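Cystathionine gamma-synthase (Xanthomonas oryzae pv. oryzae KACC 10331, PDB 6LD7) probably catalyses a pyridoxal-phosphate-dependent step of methionine biosynthesis, joining cysteine to an activated homoserine to give cystathionine, as in related trans-sulfuration enzymes. Local coordinates at residues Asn96-Pro101 and Ser148-Leu153; Gly102-Val107 and His127-Thr132; Thr86-Ile91 and Trp116-Ala121; Gly77-Val82 and Arg225-His230; Val152-Pro157 and Phe169-Ala174. The protein carries 1 engineered substitution. All coordinates share one frame; numbering follows the deposited sequence.

From the N terminus, Gly77-Val82 opens the widest loop, which interaction 4 closes at Arg225-His230; every other contact nests inside it. Thr86-Ile91 on helix 87-98 reaches forward to Trp116-Ala121 (interaction 3), and the end of that helix meets Ser148-Leu153 (interaction 1), so these two loops cross. Interaction 2 pairs strands 104-108 and 129-133 within the loop of interaction 1 and crosses interaction 3. Interaction 5 begins on Val152 and Leu153, shared with interaction 1. Interactions 1, 4 and 5 set helices against the seven-stranded sheet, interaction 2 joins two of its strands, and interaction 3 packs helix 87-98 on helix 113-124.

Interaction 1. Residues Asn96-Pro101 and Ser148-Leu153; sequences NAVLQP and SPKLVL
Lys150 meets Val98 and Leu99 where the C-terminal end of helix 87-98 packs beside the start of strand 151-155, a helix-to-sheet junction in the large domain of a fold-type I pyridoxal-phosphate enzyme. Its CB lies 3.9 Å from Leu99 CD2, and the two side chains slide past each other in opposite directions. The first torsion sets CG anti to the backbone N (chi1 -179°), within 4.0 Å of both Leu99 CD2 and Val98 O. Bends at chi2 and chi4 then return the chain toward the helix, and Lys150 NZ makes a weak hydrogen bond of 3.3 Å to Val98 O. A positive group beside the carbonyl end of a helix would be expected to gain from the helix dipole. The same helix end is gripped by a neighbouring subunit, whose Lys125 NZ donates to Asn96 O and Leu99 O.

Next along the chain, at the start of the strand, Leu151 turns the contact wholly apolar. Its CB sits 4.0 Å from Leu99 CD2, the side chains crossing at about a right angle, and Leu105 of strand 104-108 touches both leucines. Farther out, Leu151 also crosses Val98 at about a right angle, with Leu151 CD2 4.1 Å from Val98 CG1.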
# COMPACT_ATOMS: atom_id res chain seq x y z
N ASN C 96 -30.81 -6.59 -1.66
CA ASN C 96 -30.98 -6.79 -3.11
C ASN C 96 -30.99 -8.29 -3.44
O ASN C 96 -31.71 -8.69 -4.34
CB ASN C 96 -29.86 -6.11 -3.88
CG ASN C 96 -30.08 -4.63 -4.03
OD1 ASN C 96 -30.78 -4.20 -4.96
ND2 ASN C 96 -29.46 -3.84 -3.16
N ALA C 97 -30.24 -9.14 -2.79
CA ALA C 97 -30.27 -10.56 -3.18
C ALA C 97 -31.56 -11.21 -2.69
O ALA C 97 -32.02 -12.20 -3.26
CB ALA C 97 -29.11 -11.31 -2.62
N VAL C 98 -32.09 -10.74 -1.59
CA VAL C 98 -33.17 -11.50 -0.94
C VAL C 98 -34.54 -10.91 -1.20
O VAL C 98 -35.45 -11.68 -1.13
CB VAL C 98 -32.90 -11.63 0.56
CG1 VAL C 98 -34.01 -12.32 1.25
CG2 VAL C 98 -31.67 -12.43 0.79
N LEU C 99 -34.73 -9.62 -1.18
CA LEU C 99 -36.09 -9.01 -1.15
C LEU C 99 -36.49 -8.50 -2.54
O LEU C 99 -35.61 -8.23 -3.39
CB LEU C 99 -36.06 -7.80 -0.22
CG LEU C 99 -35.71 -8.07 1.23
CD1 LEU C 99 -35.63 -6.81 2.06
CD2 LEU C 99 -36.77 -8.95 1.81
N GLN C 100 -37.77 -8.30 -2.74
CA GLN C 100 -38.40 -7.63 -3.91
C GLN C 100 -39.72 -7.00 -3.48
O GLN C 100 -40.25 -7.38 -2.40
CB GLN C 100 -38.63 -8.68 -4.99
CG GLN C 100 -39.64 -9.74 -4.61
CD GLN C 100 -39.73 -10.72 -5.75
OE1 GLN C 100 -38.86 -10.77 -6.59
NE2 GLN C 100 -40.81 -11.45 -5.85
N PRO C 101 -40.32 -6.05 -4.25
CA PRO C 101 -41.57 -5.40 -3.84
C PRO C 101 -42.61 -6.46 -3.50
O PRO C 101 -42.64 -7.51 -4.11
CB PRO C 101 -41.94 -4.51 -5.06
CG PRO C 101 -40.54 -4.15 -5.55
CD PRO C 101 -39.84 -5.50 -5.53
N SER C 148 -46.04 -13.19 7.77
CA SER C 148 -45.27 -13.98 6.77
C SER C 148 -44.14 -13.15 6.18
O SER C 148 -44.08 -12.96 5.00
CB SER C 148 -46.15 -14.46 5.67
OG SER C 148 -46.99 -15.45 6.18
N PRO C 149 -43.16 -12.63 6.92
CA PRO C 149 -42.12 -11.79 6.34
C PRO C 149 -41.16 -12.64 5.50
O PRO C 149 -41.05 -13.84 5.70
CB PRO C 149 -41.44 -11.16 7.56
CG PRO C 149 -41.70 -12.15 8.68
CD PRO C 149 -43.01 -12.83 8.36
N LYS C 150 -40.42 -12.01 4.59
CA LYS C 150 -39.43 -12.78 3.80
C LYS C 150 -38.15 -12.93 4.62
O LYS C 150 -37.41 -13.92 4.46
CB LYS C 150 -39.14 -12.01 2.52
CG LYS C 150 -38.16 -12.70 1.60
CD LYS C 150 -38.80 -13.87 0.94
CE LYS C 150 -37.73 -14.79 0.46
NZ LYS C 150 -37.41 -14.37 -0.89
N LEU C 151 -37.79 -11.90 5.36
CA LEU C 151 -36.44 -11.84 5.95
C LEU C 151 -36.60 -11.20 7.30
O LEU C 151 -37.33 -10.19 7.35
CB LEU C 151 -35.53 -10.95 5.05
CG LEU C 151 -34.09 -10.75 5.50
CD1 LEU C 151 -33.41 -12.10 5.58
CD2 LEU C 151 -33.35 -9.86 4.48
N VAL C 152 -35.83 -11.68 8.26
CA VAL C 152 -35.74 -11.10 9.62
C VAL C 152 -34.29 -10.80 9.90
O VAL C 152 -33.47 -11.68 9.75
CB VAL C 152 -36.25 -12.10 10.67
CG1 VAL C 152 -36.07 -11.53 12.06
CG2 VAL C 152 -37.66 -12.49 10.39
N LEU C 153 -34.04 -9.59 10.32
CA LEU C 153 -32.70 -9.12 10.70
C LEU C 153 -32.61 -9.22 12.23
O LEU C 153 -33.49 -8.64 12.95
CB LEU C 153 -32.44 -7.69 10.20
CG LEU C 153 -31.25 -6.96 10.85
CD1 LEU C 153 -29.96 -7.57 10.37
CD2 LEU C 153 -31.24 -5.47 10.51

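Interaction 2. Residues Gly102-Val107 and His127-Thr132; sequences GDTLVV and HFALIT
The Phe128 ring receives Leu105 CD2 obliquely at CE1, 4.2 Å away, while Leu130 CD2 from the ring's own segment lies at its edge, in plane. It sits at the start of a parallel strand pair, the two strands of the beta-alpha-beta unit built from strand 104-108, helix 113-124 and strand 129-133. Leu99 also touches this ring, and the ring of His127 stacks on His127 of a neighbouring subunit. Phe128 CG occupies the crowded position between backbone N and carbonyl carbon (chi1 49°), and the ring lies side by side with Leu105, pointing the same way.

Four backbone bonds alternate across the pair: Ala129 N to Asp103 O at 2.9 Å, Leu105 N to Ala129 O at 2.8 Å, then Ile131 N to Leu105 O and Val107 N to Ile131 O. Weaker CA-H...O contacts fill the intervals.

Leu105, Leu130 and Val107 share one face, beneath helix 113-124; Leu130 CD2 meets Leu105 CD2 at 4.0 Å and Val107 CG2 at 4.2 Å. Thr104, Val106, Ala129 and Ile131 share the other, toward helix 138-145. There Thr104 CG2 and Ile131 CD1 are modelled 3.3 Å apart, closer than usual for two methyls, so the exact spacing is doubtful.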
# COMPACT_ATOMS: atom_id res chain seq x y z
N GLY C 102 -43.41 -6.16 -2.50
CA GLY C 102 -44.38 -7.08 -1.89
C GLY C 102 -43.79 -7.91 -0.75
O GLY C 102 -44.57 -8.50 -0.02
N ASP C 103 -42.46 -8.01 -0.61
CA ASP C 103 -41.85 -8.76 0.51
C ASP C 103 -41.77 -7.79 1.69
O ASP C 103 -41.61 -6.59 1.51
CB ASP C 103 -40.42 -9.24 0.27
CG ASP C 103 -40.31 -10.32 -0.75
OD1 ASP C 103 -41.33 -10.88 -1.03
OD2 ASP C 103 -39.18 -10.58 -1.27
N THR C 104 -41.71 -8.36 2.88
CA THR C 104 -41.59 -7.62 4.13
C THR C 104 -40.30 -8.06 4.81
O THR C 104 -39.99 -9.26 4.85
CB THR C 104 -42.85 -7.88 4.99
OG1 THR C 104 -43.98 -7.20 4.41
CG2 THR C 104 -42.69 -7.26 6.34
N LEU C 105 -39.67 -7.10 5.43
CA LEU C 105 -38.45 -7.28 6.22
C LEU C 105 -38.79 -6.90 7.66
O LEU C 105 -39.34 -5.79 7.91
CB LEU C 105 -37.37 -6.33 5.68
CG LEU C 105 -36.16 -6.15 6.60
CD1 LEU C 105 -35.34 -7.44 6.58
CD2 LEU C 105 -35.29 -4.96 6.14
N VAL C 106 -38.38 -7.74 8.58
CA VAL C 106 -38.50 -7.43 10.01
C VAL C 106 -37.16 -6.92 10.52
O VAL C 106 -36.19 -7.57 10.30
CB VAL C 106 -38.94 -8.67 10.80
CG1 VAL C 106 -39.11 -8.31 12.25
CG2 VAL C 106 -40.20 -9.25 10.21
N VAL C 107 -37.17 -5.80 11.21
CA VAL C 107 -35.99 -5.06 11.71
C VAL C 107 -36.14 -4.88 13.21
O VAL C 107 -37.20 -4.47 13.65
CB VAL C 107 -35.97 -3.69 11.03
CG1 VAL C 107 -34.89 -2.85 11.56
CG2 VAL C 107 -35.79 -3.94 9.56
N HIS C 127 -39.42 -0.51 -2.31
CA HIS C 127 -38.58 -1.70 -2.64
C HIS C 127 -39.05 -2.95 -1.85
O HIS C 127 -38.82 -4.11 -2.32
CB HIS C 127 -37.08 -1.38 -2.41
CG HIS C 127 -36.46 -0.52 -3.45
ND1 HIS C 127 -37.23 0.25 -4.34
CD2 HIS C 127 -35.17 -0.30 -3.74
CE1 HIS C 127 -36.40 0.96 -5.09
NE2 HIS C 127 -35.16 0.64 -4.74
N PHE C 128 -39.66 -2.72 -0.70
CA PHE C 128 -40.10 -3.79 0.24
C PHE C 128 -40.82 -3.06 1.35
O PHE C 128 -40.73 -1.80 1.36
CB PHE C 128 -38.94 -4.68 0.77
CG PHE C 128 -37.75 -3.93 1.30
CD1 PHE C 128 -37.78 -3.34 2.55
CD2 PHE C 128 -36.59 -3.79 0.51
CE1 PHE C 128 -36.70 -2.58 2.99
CE2 PHE C 128 -35.49 -3.07 0.98
CZ PHE C 128 -35.57 -2.42 2.19
N ALA C 129 -41.54 -3.80 2.21
CA ALA C 129 -42.19 -3.21 3.39
C ALA C 129 -41.36 -3.61 4.65
O ALA C 129 -40.69 -4.63 4.65
CB ALA C 129 -43.62 -3.70 3.47
N LEU C 130 -41.37 -2.75 5.64
CA LEU C 130 -40.70 -2.86 6.95
C LEU C 130 -41.73 -3.20 8.02
O LEU C 130 -42.73 -2.52 8.02
CB LEU C 130 -40.20 -1.49 7.37
CG LEU C 130 -39.02 -0.98 6.63
CD1 LEU C 130 -38.50 0.24 7.37
CD2 LEU C 130 -38.01 -2.12 6.54
N ILE C 131 -41.39 -4.06 8.94
CA ILE C 131 -42.06 -4.26 10.25
C ILE C 131 -40.98 -4.04 11.30
O ILE C 131 -39.91 -4.63 11.19
CB ILE C 131 -42.69 -5.66 10.35
CG1 ILE C 131 -43.85 -5.84 9.38
CG2 ILE C 131 -43.23 -5.91 11.76
CD1 ILE C 131 -44.26 -7.29 9.25
N THR C 132 -41.24 -3.20 12.28
CA THR C 132 -40.32 -3.05 13.41
C THR C 132 -40.80 -3.95 14.57
O THR C 132 -41.97 -4.20 14.69
CB THR C 132 -39.99 -1.59 13.66
OG1 THR C 132 -40.05 -1.57 15.09
CG2 THR C 132 -40.87 -0.58 12.98

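Interaction 3. Residues Thr86-Ile91 and Trp116-Ala121; sequences TGMGAI and WRLFNA
Met88 and Leu118 form the centre of this helix-to-helix contact, sliding past each other in opposite directions. The methyl CE of Met88 lies 3.7 Å from Leu118 CD2 and 3.9 Å from Leu118 CB. Bends at chi2 and chi3 curl the thioether chain, and that same methyl comes to the edge of the Arg117 guanidinium, near its plane, 4.1 Å from NH1. One turn along, Ile91 CG2 rests 3.6 Å from Phe119 CE1, its side chain crossing that of Phe119 at about a right angle; CG2 stands anti to the backbone N, beside the carbonyl carbon.

Outside this first shell lie the elements that position it. Phe119 backs onto Leu105 and Val107 of strand 104-108, and Leu118 packs against Ala239 of a neighbouring subunit. The axes of 87-91 and 116-121 run 11.0 Å apart at 38°, so side chains alone span the gap.

The start of helix 87-98 is fixed by Thr86, whose OG1 accepts from Gly89 N at 3.0 Å as the N-cap. Just beyond, Gly87 N and Met88 N donate to phosphate oxygens of the cofactor-bearing lysine at position 209: a helix N-terminus cradling the phosphate, as in fold-type I pyridoxal-phosphate enzymes.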
# COMPACT_ATOMS: atom_id res chain seq x y z
N THR C 86 -17.99 -1.66 2.10
CA THR C 86 -18.35 -1.23 3.46
C THR C 86 -19.31 -2.20 4.11
O THR C 86 -19.96 -3.06 3.39
CB THR C 86 -19.02 0.15 3.38
OG1 THR C 86 -20.29 0.10 2.75
CG2 THR C 86 -18.18 1.16 2.61
N GLY C 87 -19.45 -2.08 5.40
CA GLY C 87 -20.50 -2.84 6.14
C GLY C 87 -21.89 -2.51 5.62
O GLY C 87 -22.71 -3.41 5.43
N MET C 88 -22.18 -1.24 5.39
CA MET C 88 -23.50 -0.86 4.83
C MET C 88 -23.69 -1.55 3.47
O MET C 88 -24.79 -1.83 3.15
CB MET C 88 -23.67 0.65 4.63
CG MET C 88 -23.91 1.42 5.95
SD MET C 88 -25.23 0.66 6.99
CE MET C 88 -26.43 0.42 5.70
N GLY C 89 -22.64 -1.70 2.68
CA GLY C 89 -22.73 -2.40 1.39
C GLY C 89 -23.09 -3.84 1.56
O GLY C 89 -23.76 -4.39 0.72
N ALA C 90 -22.62 -4.46 2.63
CA ALA C 90 -23.00 -5.84 2.97
C ALA C 90 -24.51 -5.94 3.26
O ALA C 90 -25.12 -6.85 2.74
CB ALA C 90 -22.17 -6.34 4.15
N ILE C 91 -25.06 -5.01 4.00
CA ILE C 91 -26.51 -4.91 4.25
C ILE C 91 -27.26 -4.65 2.94
O ILE C 91 -28.19 -5.42 2.61
CB ILE C 91 -26.81 -3.86 5.34
CG1 ILE C 91 -26.19 -4.36 6.63
CG2 ILE C 91 -28.32 -3.68 5.48
CD1 ILE C 91 -26.11 -3.34 7.69
N TRP C 116 -31.07 1.46 9.80
CA TRP C 116 -32.42 2.13 9.78
C TRP C 116 -32.51 3.14 8.60
O TRP C 116 -33.57 3.18 7.94
CB TRP C 116 -32.77 2.83 11.13
CG TRP C 116 -33.54 1.92 12.03
CD1 TRP C 116 -33.12 1.32 13.22
CD2 TRP C 116 -34.86 1.39 11.76
NE1 TRP C 116 -34.09 0.44 13.67
CE2 TRP C 116 -35.15 0.45 12.78
CE3 TRP C 116 -35.80 1.60 10.73
CZ2 TRP C 116 -36.40 -0.17 12.85
CZ3 TRP C 116 -36.98 0.90 10.76
CH2 TRP C 116 -37.29 0.06 11.82
N ARG C 117 -31.49 3.99 8.41
CA ARG C 117 -31.49 5.04 7.35
C ARG C 117 -31.69 4.37 5.98
O ARG C 117 -32.59 4.79 5.20
CB ARG C 117 -30.20 5.83 7.48
CG ARG C 117 -29.87 6.69 6.27
CD ARG C 117 -28.60 7.49 6.35
NE ARG C 117 -27.27 6.93 6.72
CZ ARG C 117 -26.63 5.69 6.51
NH1 ARG C 117 -27.10 4.50 5.95
NH2 ARG C 117 -25.37 5.73 6.95
N LEU C 118 -30.96 3.26 5.75
CA LEU C 118 -31.02 2.53 4.47
C LEU C 118 -32.40 1.85 4.34
O LEU C 118 -33.08 2.05 3.26
CB LEU C 118 -29.85 1.56 4.32
CG LEU C 118 -29.93 0.72 3.04
CD1 LEU C 118 -29.98 1.62 1.78
CD2 LEU C 118 -28.79 -0.26 2.97
N PHE C 119 -32.85 1.13 5.37
CA PHE C 119 -34.18 0.48 5.32
C PHE C 119 -35.25 1.55 5.10
O PHE C 119 -36.07 1.32 4.27
CB PHE C 119 -34.49 -0.32 6.57
CG PHE C 119 -33.46 -1.32 6.97
CD1 PHE C 119 -32.69 -1.99 6.01
CD2 PHE C 119 -33.27 -1.65 8.30
CE1 PHE C 119 -31.75 -2.94 6.39
CE2 PHE C 119 -32.31 -2.57 8.67
CZ PHE C 119 -31.53 -3.21 7.72
N ASN C 120 -35.26 2.66 5.80
CA ASN C 120 -36.34 3.67 5.61
C ASN C 120 -36.32 4.26 4.22
O ASN C 120 -37.38 4.37 3.66
CB ASN C 120 -36.34 4.82 6.64
CG ASN C 120 -36.84 4.30 7.98
OD1 ASN C 120 -37.74 3.44 8.01
ND2 ASN C 120 -36.16 4.65 9.05
N ALA C 121 -35.14 4.49 3.63
CA ALA C 121 -35.03 5.16 2.31
C ALA C 121 -35.55 4.20 1.25
O ALA C 121 -36.36 4.63 0.38
CB ALA C 121 -33.60 5.61 2.04

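Interaction 4. Residues Gly77-Val82 and Arg225-His230; sequences GGAGGV and RDAELH
The His230 ring lies against the backbone of Gly80, where the first turn of helix 227-240 packs on strand 80-84, at the edge of the central seven-stranded sheet in the large domain of a fold-type I pyridoxal-phosphate enzyme. This is the tight half of the contact. Gly80 CA stands 3.6 Å from the ring centroid and 11° off the ring normal, a CH-pi contact over the centre of one face. Gly80 has no side chain, which is what allows ring and backbone to approach so closely: His230 ND1 is 3.4 Å from Gly80 C, and CE1 lies as near to Gly81 N. His230 CG is anti to the backbone N (chi1 171°), and the bond to CB points toward the strand. Equally close, though on the exposed side, Ala79 CB sits 3.3 Å from Arg225 O and touches Ala227 CB at 4.1 Å.

The looser side belongs to groups that turn away. Asp226 is the helix N-cap: its OD1 accepts from Leu229 N through the anti lone pair and, weakly, from Glu228 N. Arg225 NH1 forms a salt bridge with Asp201. A water lies between Gly77 O and Arg225 O, though its distance to the latter is too short to be trusted. On the buried side, Val82 packs on Leu233 and Val234 of helix 227-240, and Val82 CG2 rests 4.0 Å from His230 CE1.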
# COMPACT_ATOMS: atom_id res chain seq x y z
N GLY C 77 -18.57 -20.84 9.75
CA GLY C 77 -19.11 -22.16 9.38
C GLY C 77 -19.99 -22.06 8.17
O GLY C 77 -21.00 -22.75 8.13
N GLY C 78 -19.72 -21.19 7.19
CA GLY C 78 -20.66 -21.11 6.05
C GLY C 78 -20.09 -21.69 4.76
O GLY C 78 -18.96 -22.05 4.74
N ALA C 79 -20.84 -21.62 3.67
CA ALA C 79 -20.50 -22.18 2.35
C ALA C 79 -19.55 -21.22 1.63
O ALA C 79 -18.77 -21.68 0.89
CB ALA C 79 -21.77 -22.49 1.57
N GLY C 80 -19.56 -19.94 1.92
CA GLY C 80 -18.67 -18.97 1.24
C GLY C 80 -18.94 -17.56 1.77
O GLY C 80 -20.02 -17.33 2.47
N GLY C 81 -18.04 -16.65 1.46
CA GLY C 81 -18.11 -15.25 1.89
C GLY C 81 -17.97 -14.30 0.73
O GLY C 81 -17.22 -14.62 -0.19
N VAL C 82 -18.68 -13.19 0.78
CA VAL C 82 -18.52 -12.08 -0.17
C VAL C 82 -18.02 -10.90 0.64
O VAL C 82 -18.59 -10.64 1.68
CB VAL C 82 -19.86 -11.77 -0.86
CG1 VAL C 82 -19.76 -10.63 -1.83
CG2 VAL C 82 -20.31 -12.97 -1.61
N ARG C 225 -24.90 -19.66 4.80
CA ARG C 225 -24.85 -21.07 5.23
C ARG C 225 -24.85 -21.92 3.97
O ARG C 225 -24.08 -22.81 3.89
CB ARG C 225 -26.07 -21.39 6.12
CG ARG C 225 -26.05 -22.72 6.88
CD ARG C 225 -27.23 -22.81 7.95
NE ARG C 225 -28.38 -23.39 7.18
CZ ARG C 225 -29.64 -22.91 6.93
NH1 ARG C 225 -30.21 -21.85 7.48
NH2 ARG C 225 -30.41 -23.62 6.13
N ASP C 226 -25.75 -21.61 3.04
CA ASP C 226 -26.02 -22.48 1.86
C ASP C 226 -25.28 -21.97 0.60
O ASP C 226 -25.32 -20.73 0.34
CB ASP C 226 -27.53 -22.58 1.72
CG ASP C 226 -28.01 -23.27 0.46
OD1 ASP C 226 -27.98 -22.65 -0.63
OD2 ASP C 226 -28.37 -24.44 0.57
N ALA C 227 -24.71 -22.91 -0.17
CA ALA C 227 -23.89 -22.69 -1.38
C ALA C 227 -24.71 -21.91 -2.42
O ALA C 227 -24.19 -20.96 -3.09
CB ALA C 227 -23.36 -24.02 -1.94
N GLU C 228 -25.97 -22.22 -2.51
CA GLU C 228 -26.80 -21.60 -3.55
C GLU C 228 -27.06 -20.14 -3.15
O GLU C 228 -26.93 -19.30 -4.02
CB GLU C 228 -28.04 -22.44 -3.77
CG GLU C 228 -29.12 -21.80 -4.63
CD GLU C 228 -30.37 -22.69 -4.72
OE1 GLU C 228 -31.50 -22.15 -4.98
OE2 GLU C 228 -30.23 -23.95 -4.46
N LEU C 229 -27.37 -19.81 -1.90
CA LEU C 229 -27.55 -18.38 -1.58
C LEU C 229 -26.20 -17.63 -1.77
O LEU C 229 -26.17 -16.41 -2.12
CB LEU C 229 -27.99 -18.25 -0.15
CG LEU C 229 -29.03 -17.20 0.16
CD1 LEU C 229 -29.02 -16.89 1.65
CD2 LEU C 229 -29.01 -15.99 -0.76
N HIS C 230 -25.09 -18.28 -1.41
CA HIS C 230 -23.72 -17.71 -1.61
C HIS C 230 -23.53 -17.26 -3.07
O HIS C 230 -23.07 -16.14 -3.27
CB HIS C 230 -22.66 -18.68 -1.14
CG HIS C 230 -21.30 -18.26 -1.51
ND1 HIS C 230 -20.75 -17.07 -1.04
CD2 HIS C 230 -20.40 -18.79 -2.37
CE1 HIS C 230 -19.55 -16.92 -1.59
NE2 HIS C 230 -19.31 -17.98 -2.37
O HOH W 1 -22.53 -23.98 5.53

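Interaction 5. Residues Val152-Pro157 and Phe169-Ala174; sequences VLIETP and FVIEAA
Ile154 overlaps Val170 tip to tip, its CD1 coming to 3.6 Å from Val170 CG1 and 4.0 Å from Val170 CB. The first torsion of Ile154 sets CG1 anti to the carbonyl carbon, beside the backbone N (chi1 -54°), and an extended second torsion (chi2 169°) then places CD1. Val170 CG1 is anti to its own backbone N. The isoleucine methyl also reaches the next helix residue, with CD1 4.1 Å from Ile171 CG1, so it rests against two successive side chains of the helix.

Two residues back along the strand and one turn on along the helix, the packing repeats more loosely. Val152 divides its branches: CG1 lies 4.4 Å from Val170 CG1, while CG2 lies 4.3 Å from Ala174 CB. The CA atoms of Val152 and Ala174 are 7.4 Å apart, nearer than those of Ile154 and Val170, consistent with the small alanine. Strand 152-155 and helix 169-174 run antiparallel, at 176° with axes 10.3 Å apart, as expected for the first strand and the helix of the beta-alpha-beta unit formed by strand 151-155, helix 167-176 and strand 180-184.

Around this pair, Leu145 of helix 138-145 and Thr181 of strand 180-184 touch Val152, and Leu135 and Leu167 touch Ile154. Leu153, between them on the strand, points away from the helix. The strand's backbone bonds run to its sheet neighbours, among them Leu180, Val182 and Val106. Between the two segments the contact is buried hydrocarbon, so within it the fit depends on the shapes of methyl and methylene groups and not on directional bonds.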
# COMPACT_ATOMS: atom_id res chain seq x y z
N VAL C 152 -35.83 -11.68 8.26
CA VAL C 152 -35.74 -11.10 9.62
C VAL C 152 -34.29 -10.80 9.90
O VAL C 152 -33.47 -11.68 9.75
CB VAL C 152 -36.25 -12.10 10.67
CG1 VAL C 152 -36.07 -11.53 12.06
CG2 VAL C 152 -37.66 -12.49 10.39
N LEU C 153 -34.04 -9.59 10.32
CA LEU C 153 -32.70 -9.12 10.70
C LEU C 153 -32.61 -9.22 12.23
O LEU C 153 -33.49 -8.64 12.95
CB LEU C 153 -32.44 -7.69 10.20
CG LEU C 153 -31.25 -6.96 10.85
CD1 LEU C 153 -29.96 -7.57 10.37
CD2 LEU C 153 -31.24 -5.47 10.51
N ILE C 154 -31.50 -9.80 12.70
CA ILE C 154 -31.14 -9.80 14.13
C ILE C 154 -29.83 -9.07 14.32
O ILE C 154 -28.88 -9.39 13.61
CB ILE C 154 -31.03 -11.22 14.62
CG1 ILE C 154 -32.28 -12.01 14.34
CG2 ILE C 154 -30.63 -11.25 16.06
CD1 ILE C 154 -32.08 -13.44 14.58
N GLU C 155 -29.76 -8.20 15.30
CA GLU C 155 -28.47 -7.54 15.64
C GLU C 155 -28.25 -7.74 17.13
O GLU C 155 -28.96 -7.11 18.02
CB GLU C 155 -28.49 -6.08 15.23
CG GLU C 155 -27.17 -5.35 15.48
CD GLU C 155 -27.27 -3.86 15.18
OE1 GLU C 155 -26.56 -3.10 15.96
OE2 GLU C 155 -28.07 -3.48 14.17
N THR C 156 -27.37 -8.68 17.46
CA THR C 156 -27.13 -8.96 18.89
C THR C 156 -25.66 -9.09 19.17
O THR C 156 -25.01 -9.91 18.53
CB THR C 156 -27.36 -10.39 19.44
OG1 THR C 156 -27.73 -11.51 18.62
CG2 THR C 156 -27.91 -10.35 20.80
N PRO C 157 -25.15 -8.55 20.29
CA PRO C 157 -25.83 -7.58 21.14
C PRO C 157 -26.15 -6.27 20.42
O PRO C 157 -25.47 -5.94 19.45
CB PRO C 157 -24.77 -7.23 22.21
CG PRO C 157 -23.84 -8.39 22.20
CD PRO C 157 -23.79 -8.76 20.74
N PHE C 169 -34.22 -19.11 19.66
CA PHE C 169 -35.67 -18.78 19.74
C PHE C 169 -36.10 -18.08 18.44
O PHE C 169 -37.11 -18.50 17.74
CB PHE C 169 -35.94 -17.90 20.99
CG PHE C 169 -37.32 -17.29 21.02
CD1 PHE C 169 -38.45 -18.09 21.11
CD2 PHE C 169 -37.49 -15.91 21.06
CE1 PHE C 169 -39.73 -17.52 21.09
CE2 PHE C 169 -38.75 -15.34 21.06
CZ PHE C 169 -39.88 -16.15 21.06
N VAL C 170 -35.38 -17.00 18.07
CA VAL C 170 -35.85 -16.18 16.92
C VAL C 170 -35.77 -16.98 15.64
O VAL C 170 -36.76 -16.98 14.85
CB VAL C 170 -35.13 -14.84 16.81
CG1 VAL C 170 -35.52 -14.08 15.55
CG2 VAL C 170 -35.44 -14.03 18.03
N ILE C 171 -34.65 -17.69 15.45
CA ILE C 171 -34.38 -18.35 14.16
C ILE C 171 -35.36 -19.51 13.98
O ILE C 171 -35.92 -19.62 12.89
CB ILE C 171 -32.91 -18.77 14.09
CG1 ILE C 171 -32.00 -17.54 14.01
CG2 ILE C 171 -32.67 -19.76 13.01
CD1 ILE C 171 -30.51 -17.87 14.22
N GLU C 172 -35.60 -20.34 14.99
CA GLU C 172 -36.60 -21.44 14.85
C GLU C 172 -37.99 -20.86 14.62
O GLU C 172 -38.68 -21.40 13.78
CB GLU C 172 -36.72 -22.30 16.11
CG GLU C 172 -35.45 -23.12 16.37
CD GLU C 172 -35.02 -24.09 15.28
OE1 GLU C 172 -35.85 -24.44 14.37
OE2 GLU C 172 -33.85 -24.51 15.34
N ALA C 173 -38.41 -19.79 15.29
CA ALA C 173 -39.77 -19.22 15.00
C ALA C 173 -39.84 -18.69 13.56
O ALA C 173 -40.84 -18.90 12.85
CB ALA C 173 -40.13 -18.16 16.01
N ALA C 174 -38.79 -18.00 13.08
CA ALA C 174 -38.75 -17.50 11.70
C ALA C 174 -38.88 -18.67 10.72
O ALA C 174 -39.63 -18.56 9.77
CB ALA C 174 -37.47 -16.69 11.43